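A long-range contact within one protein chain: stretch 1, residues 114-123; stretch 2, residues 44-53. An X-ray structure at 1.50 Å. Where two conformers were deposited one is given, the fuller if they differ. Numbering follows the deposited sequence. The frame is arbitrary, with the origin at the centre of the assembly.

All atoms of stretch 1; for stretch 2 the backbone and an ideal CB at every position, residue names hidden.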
# COMPACT_ATOMS: atom_id res chain seq x y z
N LYS A 114 2.76 -3.45 -6.69
CA LYS A 114 3.00 -2.19 -7.37
C LYS A 114 3.70 -1.22 -6.42
O LYS A 114 3.52 -1.30 -5.21
CB LYS A 114 1.66 -1.60 -7.84
CG LYS A 114 0.96 -2.42 -8.89
CD LYS A 114 1.66 -2.39 -10.22
CE LYS A 114 0.91 -3.19 -11.26
NZ LYS A 114 1.57 -3.19 -12.60
N TYR A 115 4.52 -0.34 -7.00
CA TYR A 115 5.18 0.77 -6.29
C TYR A 115 6.36 0.40 -5.40
O TYR A 115 7.21 1.24 -5.13
CB TYR A 115 4.16 1.58 -5.49
CG TYR A 115 4.64 2.97 -5.08
CD1 TYR A 115 4.91 3.92 -6.03
CD2 TYR A 115 4.72 3.34 -3.73
CE1 TYR A 115 5.31 5.18 -5.67
CE2 TYR A 115 5.12 4.64 -3.37
CZ TYR A 115 5.40 5.53 -4.37
OH TYR A 115 5.79 6.82 -4.07
N THR A 116 6.45 -0.85 -5.01
CA THR A 116 7.50 -1.28 -4.12
C THR A 116 7.80 -2.76 -4.35
O THR A 116 7.12 -3.41 -5.13
CB THR A 116 7.02 -1.06 -2.66
OG1 THR A 116 8.09 -1.32 -1.74
CG2 THR A 116 5.83 -1.92 -2.34
N ASP A 117 8.88 -3.25 -3.73
CA ASP A 117 9.19 -4.66 -3.74
C ASP A 117 8.64 -5.36 -2.48
O ASP A 117 8.08 -6.46 -2.56
CB ASP A 117 10.69 -4.85 -3.80
CG ASP A 117 11.27 -4.33 -5.06
OD1 ASP A 117 10.98 -4.92 -6.12
OD2 ASP A 117 12.10 -3.41 -5.01
N MSE A 118 8.80 -4.72 -1.32
CA MSE A 118 8.40 -5.28 -0.02
C MSE A 118 7.55 -4.28 0.71
O MSE A 118 7.52 -3.07 0.37
CB MSE A 118 9.63 -5.58 0.85
CG MSE A 118 10.58 -6.44 0.06
SE MSE A 118 12.05 -7.02 1.21
CE MSE A 118 13.00 -5.30 1.32
N TYR A 119 6.86 -4.74 1.74
CA TYR A 119 5.98 -3.92 2.56
C TYR A 119 6.33 -4.22 4.00
O TYR A 119 6.47 -5.37 4.37
CB TYR A 119 4.53 -4.27 2.32
CG TYR A 119 4.10 -4.30 0.87
CD1 TYR A 119 4.36 -5.41 0.10
CD2 TYR A 119 3.43 -3.23 0.27
CE1 TYR A 119 3.98 -5.49 -1.20
CE2 TYR A 119 3.03 -3.31 -1.06
CZ TYR A 119 3.32 -4.44 -1.78
OH TYR A 119 2.94 -4.57 -3.08
N ALA A 120 6.49 -3.22 4.82
CA ALA A 120 6.84 -3.46 6.24
C ALA A 120 5.84 -2.76 7.13
O ALA A 120 5.33 -1.70 6.79
CB ALA A 120 8.24 -2.98 6.55
N VAL A 121 5.55 -3.37 8.28
CA VAL A 121 4.67 -2.76 9.25
C VAL A 121 5.41 -2.75 10.56
O VAL A 121 5.86 -3.80 11.03
CB VAL A 121 3.32 -3.46 9.36
CG1 VAL A 121 2.39 -2.71 10.31
CG2 VAL A 121 2.67 -3.63 7.98
N VAL A 122 5.49 -1.57 11.16
CA VAL A 122 6.17 -1.39 12.45
C VAL A 122 5.24 -0.67 13.45
O VAL A 122 4.21 -0.17 13.08
CB VAL A 122 7.48 -0.59 12.30
CG1 VAL A 122 8.48 -1.34 11.41
CG2 VAL A 122 7.22 0.81 11.76
N SER A 123 5.59 -0.70 14.72
CA SER A 123 4.75 -0.04 15.69
C SER A 123 4.67 1.46 15.39
O SER A 123 5.52 2.02 14.72
CB SER A 123 5.29 -0.25 17.11
OG SER A 123 6.48 0.49 17.33
N UNK A 44 11.06 -0.66 -0.14
CA UNK A 44 10.19 -1.12 0.95
C UNK A 44 9.23 0.01 1.31
O UNK A 44 9.64 1.15 1.47
CB UNK A 44 11.01 -1.55 2.17
N UNK A 45 7.95 -0.33 1.41
CA UNK A 45 6.90 0.62 1.75
C UNK A 45 6.55 0.31 3.19
O UNK A 45 6.03 -0.77 3.46
CB UNK A 45 5.69 0.52 0.82
N UNK A 46 6.82 1.25 4.07
CA UNK A 46 6.72 1.08 5.53
C UNK A 46 5.50 1.82 6.09
O UNK A 46 5.31 3.02 5.83
CB UNK A 46 7.99 1.58 6.21
N UNK A 47 4.69 1.13 6.85
CA UNK A 47 3.59 1.82 7.48
C UNK A 47 3.59 1.47 8.93
O UNK A 47 4.34 0.60 9.40
CB UNK A 47 2.25 1.47 6.83
N UNK A 48 2.80 2.21 9.68
CA UNK A 48 2.65 1.93 11.07
C UNK A 48 1.47 0.97 11.28
O UNK A 48 0.64 0.73 10.39
CB UNK A 48 2.46 3.23 11.86
N UNK A 49 1.41 0.42 12.49
CA UNK A 49 0.37 -0.56 12.85
C UNK A 49 -1.04 0.02 12.67
O UNK A 49 -1.93 -0.63 12.13
CB UNK A 49 0.56 -1.02 14.30
N UNK A 50 -1.24 1.25 13.11
CA UNK A 50 -2.54 1.85 13.04
C UNK A 50 -3.02 1.92 11.58
O UNK A 50 -4.16 1.61 11.28
CB UNK A 50 -2.51 3.24 13.68
N UNK A 51 -2.13 2.31 10.70
CA UNK A 51 -2.45 2.42 9.29
C UNK A 51 -2.70 1.07 8.68
O UNK A 51 -3.67 0.87 7.93
CB UNK A 51 -1.33 3.13 8.54
N UNK A 52 -1.81 0.12 8.96
CA UNK A 52 -1.99 -1.22 8.40
C UNK A 52 -3.30 -1.88 8.84
O UNK A 52 -3.97 -2.56 8.05
CB UNK A 52 -0.81 -2.11 8.80
N UNK A 53 -3.70 -1.65 10.09
CA UNK A 53 -4.97 -2.17 10.58
C UNK A 53 -6.11 -1.59 9.75
O UNK A 53 -7.08 -2.27 9.40
CB UNK A 53 -5.16 -1.84 12.06

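Strand 118-122 runs parallel to 44-48. Both are extended, so side chains alternate between two faces of the sheet.

Position 44 is extended and pairs with Met 118. Its ideal CB lies on the face of Met 118 and Ala 120. A branched or medium apolar residue would suit. The residue is Val 44. Its CG2 packs 3.9 Å from Ala 120 CB and 4.2 Å from Met 118 CB.

Position 45 points to the other face, that of Tyr 119. The ideal CB is 4.0 Å from Thr 116 OG1 and 4.4 Å from Tyr 119 CD2. The ring of Tyr 115 lies further out. Leucine, isoleucine or methionine could fill this space. The residue is Leu 45. Its CD1 meets the edge of the Tyr 115 ring, 4.2 Å from CE2, and its CD2 is 4.3 Å from Tyr 119 CD2. Leu 45 N donates to Met 118 O (3.0 Å), and its O accepts from Ala 120 N (2.8 Å).

Position 46 returns to the face of Ala 120 and Val 122. Valine, isoleucine or leucine would fit. It is Ile 46. Its CG2 reaches Val 122 CG2 at 4.1 Å, and its CG1 lies 4.3 Å from Ala 120 CB.

Position 47 shares its face with Val 121. The ideal CB is 5.2 Å from Val 121 CG2, so a longer apolar chain could close the gap. The residue is Met 47, as selenomethionine. Its CG lies 3.9 Å from Val 121 CG2. Met 47 N donates to Ala 120 O (2.9 Å), and its O accepts from Val 122 N (3.0 Å).

Position 48 ends the strand just before a helical turn. Asn, Asp, Ser or Thr would suit as a cap. It is Asn 48. Its end leads away from stretch 1. OD1 of Asn 48 accepts from the backbone N of position 51 at 2.8 Å, a capping bond.

Position 49 points sideways, with its N 2.9 Å from Val 122 O in a weak hydrogen bond. Many residues would do. All four chi angles of Lys 49 are t, and its end leads away.

Positions 50, 51 and 53 find nothing of stretch 1 near their CB atoms, so polar residues are acceptable. They are Thr 50, Thr 51 and Glu 53.

Position 52 points toward stretch 1, with its CB only 3.6 Å from Val 121 CG1. A small residue suits this close approach. Ala 52 makes that contact.

Stretch 2, residues 44-53: VLIMNKTTAE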
# COMPACT_ATOMS: atom_id res chain seq x y z
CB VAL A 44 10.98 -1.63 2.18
CG1 VAL A 44 11.88 -0.57 2.76
CG2 VAL A 44 10.04 -2.19 3.23
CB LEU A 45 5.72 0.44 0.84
CG LEU A 45 4.61 1.48 0.79
CD1 LEU A 45 5.14 2.86 0.43
CD2 LEU A 45 3.55 1.05 -0.21
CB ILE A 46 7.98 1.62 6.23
CG1 ILE A 46 9.27 1.09 5.58
CG2 ILE A 46 7.96 1.25 7.71
CD1 ILE A 46 10.53 1.88 5.90
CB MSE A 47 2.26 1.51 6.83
CG MSE A 47 1.80 0.08 6.95
SE MSE A 47 0.47 -0.38 5.55
CE MSE A 47 1.64 -1.23 4.24
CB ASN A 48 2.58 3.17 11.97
CG ASN A 48 1.34 4.03 11.77
OD1 ASN A 48 0.32 3.61 11.25
ND2 ASN A 48 1.42 5.25 12.26
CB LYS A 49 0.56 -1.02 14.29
CG LYS A 49 -0.48 -2.02 14.73
CD LYS A 49 -0.31 -2.41 16.18
CE LYS A 49 -1.46 -3.30 16.60
NZ LYS A 49 -1.35 -3.68 18.02
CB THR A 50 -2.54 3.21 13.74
OG1 THR A 50 -2.40 2.99 15.15
CG2 THR A 50 -3.81 3.94 13.52
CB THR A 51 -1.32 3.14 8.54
OG1 THR A 51 -1.22 4.50 9.01
CG2 THR A 51 -1.54 3.13 7.02
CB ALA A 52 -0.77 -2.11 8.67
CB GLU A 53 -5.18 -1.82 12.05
CG GLU A 53 -4.35 -2.66 13.01
CD GLU A 53 -4.61 -2.30 14.48
OE1 GLU A 53 -4.92 -1.12 14.81
OE2 GLU A 53 -4.49 -3.20 15.33
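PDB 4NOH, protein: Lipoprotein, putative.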